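Local coordinates for protein FMN-dependent nitronate monooxygenase (Shewanella oneidensis, PDB 5LSM) that probably oxidises propionate 3-nitronate with molecular oxygen to 3-oxopropanoate, using bound FMN, and so detoxifies nitronates, at residues 238-243 with 341-346. Numbering follows the deposited sequence.
With FMN (flavin mononucleotide), chain I.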
loop_
_atom_site.group_PDB
_atom_site.type_symbol
_atom_site.label_atom_id
_atom_site.label_comp_id
_atom_site.label_asym_id
_atom_site.label_seq_id
_atom_site.Cartn_x
_atom_site.Cartn_y
_atom_site.Cartn_z
ATOM N N GLY A 238 9.093 -10.680 -7.910
ATOM C CA GLY A 238 8.319 -11.035 -9.103
ATOM C C GLY A 238 8.540 -10.092 -10.277
ATOM O O GLY A 238 9.232 -10.431 -11.236
ATOM N N THR A 239 7.965 -8.902 -10.188
ATOM C CA THR A 239 7.945 -7.964 -11.297
ATOM C C THR A 239 9.335 -7.667 -11.895
ATOM O O THR A 239 9.455 -7.479 -13.098
ATOM C CB THR A 239 7.281 -6.667 -10.850
ATOM O OG1 THR A 239 5.928 -6.941 -10.477
ATOM C CG2 THR A 239 7.305 -5.629 -11.952
ATOM N N ALA A 240 10.381 -7.679 -11.071
ATOM C CA ALA A 240 11.705 -7.252 -11.520
ATOM C C ALA A 240 12.448 -8.313 -12.346
ATOM O O ALA A 240 13.425 -7.995 -13.009
ATOM C CB ALA A 240 12.558 -6.806 -10.339
ATOM N N TYR A 241 11.941 -9.543 -12.373
ATOM C CA TYR A 241 12.432 -10.552 -13.333
ATOM C C TYR A 241 11.768 -10.527 -14.729
ATOM O O TYR A 241 12.183 -11.273 -15.608
ATOM C CB TYR A 241 12.275 -11.958 -12.752
ATOM C CG TYR A 241 13.251 -12.289 -11.661
ATOM C CD1 TYR A 241 14.574 -12.553 -11.960
ATOM C CD2 TYR A 241 12.842 -12.373 -10.318
ATOM C CE1 TYR A 241 15.480 -12.883 -10.957
ATOM C CE2 TYR A 241 13.727 -12.755 -9.316
ATOM C CZ TYR A 241 15.052 -13.001 -9.645
ATOM O OH TYR A 241 15.967 -13.353 -8.678
ATOM N N LEU A 242 10.728 -9.710 -14.923
ATOM C CA LEU A 242 9.823 -9.889 -16.075
ATOM C C LEU A 242 10.424 -9.493 -17.424
ATOM O O LEU A 242 9.841 -9.787 -18.472
ATOM C CB LEU A 242 8.521 -9.110 -15.876
ATOM C CG LEU A 242 7.546 -9.666 -14.840
ATOM C CD1 LEU A 242 6.395 -8.687 -14.640
ATOM C CD2 LEU A 242 7.036 -11.046 -15.230
ATOM N N LEU A 243 11.566 -8.811 -17.404
ATOM C CA LEU A 243 12.249 -8.457 -18.636
ATOM C C LEU A 243 13.484 -9.320 -18.876
ATOM O O LEU A 243 14.187 -9.118 -19.874
ATOM C CB LEU A 243 12.665 -6.976 -18.622
ATOM C CG LEU A 243 11.558 -5.926 -18.704
ATOM C CD1 LEU A 243 12.174 -4.545 -18.883
ATOM C CD2 LEU A 243 10.606 -6.228 -19.836
ATOM N N ARG A 341 22.000 -11.759 -8.332
ATOM C CA ARG A 341 23.149 -11.212 -7.612
ATOM C C ARG A 341 23.101 -9.689 -7.380
ATOM O O ARG A 341 23.626 -9.224 -6.377
ATOM C CB ARG A 341 24.449 -11.566 -8.343
ATOM C CG ARG A 341 24.785 -13.046 -8.374
ATOM C CD ARG A 341 25.916 -13.362 -9.356
ATOM N NE ARG A 341 25.806 -14.758 -9.768
ATOM C CZ ARG A 341 25.554 -15.191 -11.001
ATOM N NH1 ARG A 341 25.577 -14.373 -12.049
ATOM N NH2 ARG A 341 25.343 -16.486 -11.190
ATOM N N SER A 342 22.540 -8.913 -8.315
ATOM C CA SER A 342 22.184 -7.485 -8.034
ATOM C C SER A 342 21.631 -7.336 -6.607
ATOM O O SER A 342 21.981 -6.397 -5.885
ATOM C CB SER A 342 21.117 -6.934 -9.020
ATOM N N PHE A 343 20.714 -8.238 -6.247
ATOM C CA PHE A 343 19.778 -8.011 -5.150
ATOM C C PHE A 343 20.416 -8.165 -3.778
ATOM O O PHE A 343 19.807 -7.788 -2.782
ATOM C CB PHE A 343 18.596 -8.989 -5.246
ATOM C CG PHE A 343 17.739 -8.811 -6.468
ATOM C CD1 PHE A 343 17.600 -7.573 -7.081
ATOM C CD2 PHE A 343 17.002 -9.869 -6.951
ATOM C CE1 PHE A 343 16.792 -7.418 -8.192
ATOM C CE2 PHE A 343 16.150 -9.704 -8.025
ATOM C CZ PHE A 343 16.053 -8.480 -8.655
ATOM N N VAL A 344 21.590 -8.795 -3.711
ATOM C CA VAL A 344 22.180 -9.166 -2.419
ATOM C C VAL A 344 23.441 -8.381 -2.050
ATOM O O VAL A 344 24.019 -8.604 -1.003
ATOM C CB VAL A 344 22.464 -10.673 -2.355
ATOM C CG1 VAL A 344 21.207 -11.454 -2.679
ATOM C CG2 VAL A 344 23.571 -11.060 -3.312
ATOM N N LEU A 345 23.811 -7.404 -2.871
ATOM C CA LEU A 345 24.972 -6.538 -2.608
ATOM C C LEU A 345 24.949 -5.791 -1.267
ATOM O O LEU A 345 26.004 -5.546 -0.682
ATOM C CB LEU A 345 25.113 -5.509 -3.722
ATOM C CG LEU A 345 25.828 -5.895 -5.013
ATOM C CD1 LEU A 345 26.242 -7.352 -5.061
ATOM C CD2 LEU A 345 24.969 -5.539 -6.214
ATOM N N SER A 346 23.769 -5.368 -0.824
ATOM C CA SER A 346 23.649 -4.533 0.383
ATOM C C SER A 346 23.510 -5.341 1.684
ATOM O O SER A 346 23.325 -4.753 2.748
ATOM C CB SER A 346 22.460 -3.564 0.263
ATOM O OG SER A 346 22.723 -2.517 -0.660
HETATM N N1 FMN I . 1.912 -15.926 -7.039
HETATM C C2 FMN I . 1.569 -17.246 -6.993
HETATM O O2 FMN I . 1.445 -17.810 -5.877
HETATM N N3 FMN I . 1.331 -17.968 -8.108
HETATM C C4 FMN I . 1.430 -17.428 -9.332
HETATM O O4 FMN I . 1.201 -18.090 -10.360
HETATM C C4A FMN I . 1.788 -16.001 -9.449
HETATM N N5 FMN I . 1.927 -15.430 -10.646
HETATM C C5A FMN I . 2.322 -14.151 -10.772
HETATM C C6 FMN I . 2.468 -13.640 -12.058
HETATM C C7 FMN I . 2.884 -12.339 -12.254
HETATM C C7M FMN I . 2.998 -11.828 -13.667
HETATM C C8 FMN I . 3.171 -11.477 -11.071
HETATM C C8M FMN I . 3.614 -10.046 -11.286
HETATM C C9 FMN I . 3.021 -11.986 -9.772
HETATM C C9A FMN I . 2.599 -13.310 -9.569
HETATM N N10 FMN I . 2.467 -13.912 -8.277
HETATM C C10 FMN I . 2.044 -15.257 -8.206
HETATM C "C1'" FMN I . 2.684 -13.165 -7.025
HETATM C "C2'" FMN I . 4.138 -13.210 -6.589
HETATM O "O2'" FMN I . 4.391 -14.468 -5.936
HETATM C "C3'" FMN I . 4.466 -12.052 -5.635
HETATM O "O3'" FMN I . 3.449 -11.954 -4.631
HETATM C "C4'" FMN I . 4.555 -10.685 -6.315
HETATM O "O4'" FMN I . 5.118 -10.741 -7.632
HETATM C "C5'" FMN I . 5.378 -9.768 -5.426
HETATM O "O5'" FMN I . 5.351 -8.422 -5.894
HETATM P P FMN I . 6.325 -7.853 -7.042
HETATM O O1P FMN I . 7.648 -8.575 -6.920
HETATM O O2P FMN I . 6.398 -6.385 -6.709
HETATM O O3P FMN I . 5.568 -8.183 -8.279
#
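Ala-240 and Tyr-241, in the turn that follows strand 234-237 of the TIM barrel, meet Phe-343 near the C-terminal end of helix 336-342, while the start of the same turn grips the FMN phosphate. Gly-238 N donates to O1P of FMN at 2.7 Å, and a CB here would collide with the ribityl O4'. Thr-239 binds the phosphate twice, its backbone N and its OG1 both donating to O3P, with Thr-239 OG1 2.6 Å from FMN O3P; OG1 sits beside its own backbone N (chi1 -62°), which turns both donors to the phosphate, and is also bonded to Gly-325 N. Ala-240 turns CB toward Phe-343, 4.2 Å from CZ. Tyr-241 then offers its ring face to the edge of Phe-343 in an offset T-shaped stack, centroids 5.7 Å apart and planes at 81°, in which CE2 of Phe-343 lies 3.8 Å from Tyr-241 CZ. Ile-15 of strand 15-17 touches both rings. Replacing Tyr-241 by an alanine removes ring and hydroxyl, and is likely to leave the Phe-343 edge without its aromatic partner and Thr-340 OG1 without its hydrogen bond to Tyr-241 OH. Hydrogen bonds thus hold the phosphate, whereas 238-243 meets 341-346 through buried aromatic and apolar contact alone, the Tyr-241 hydroxyl adding a polar tie to Thr-340 alongside.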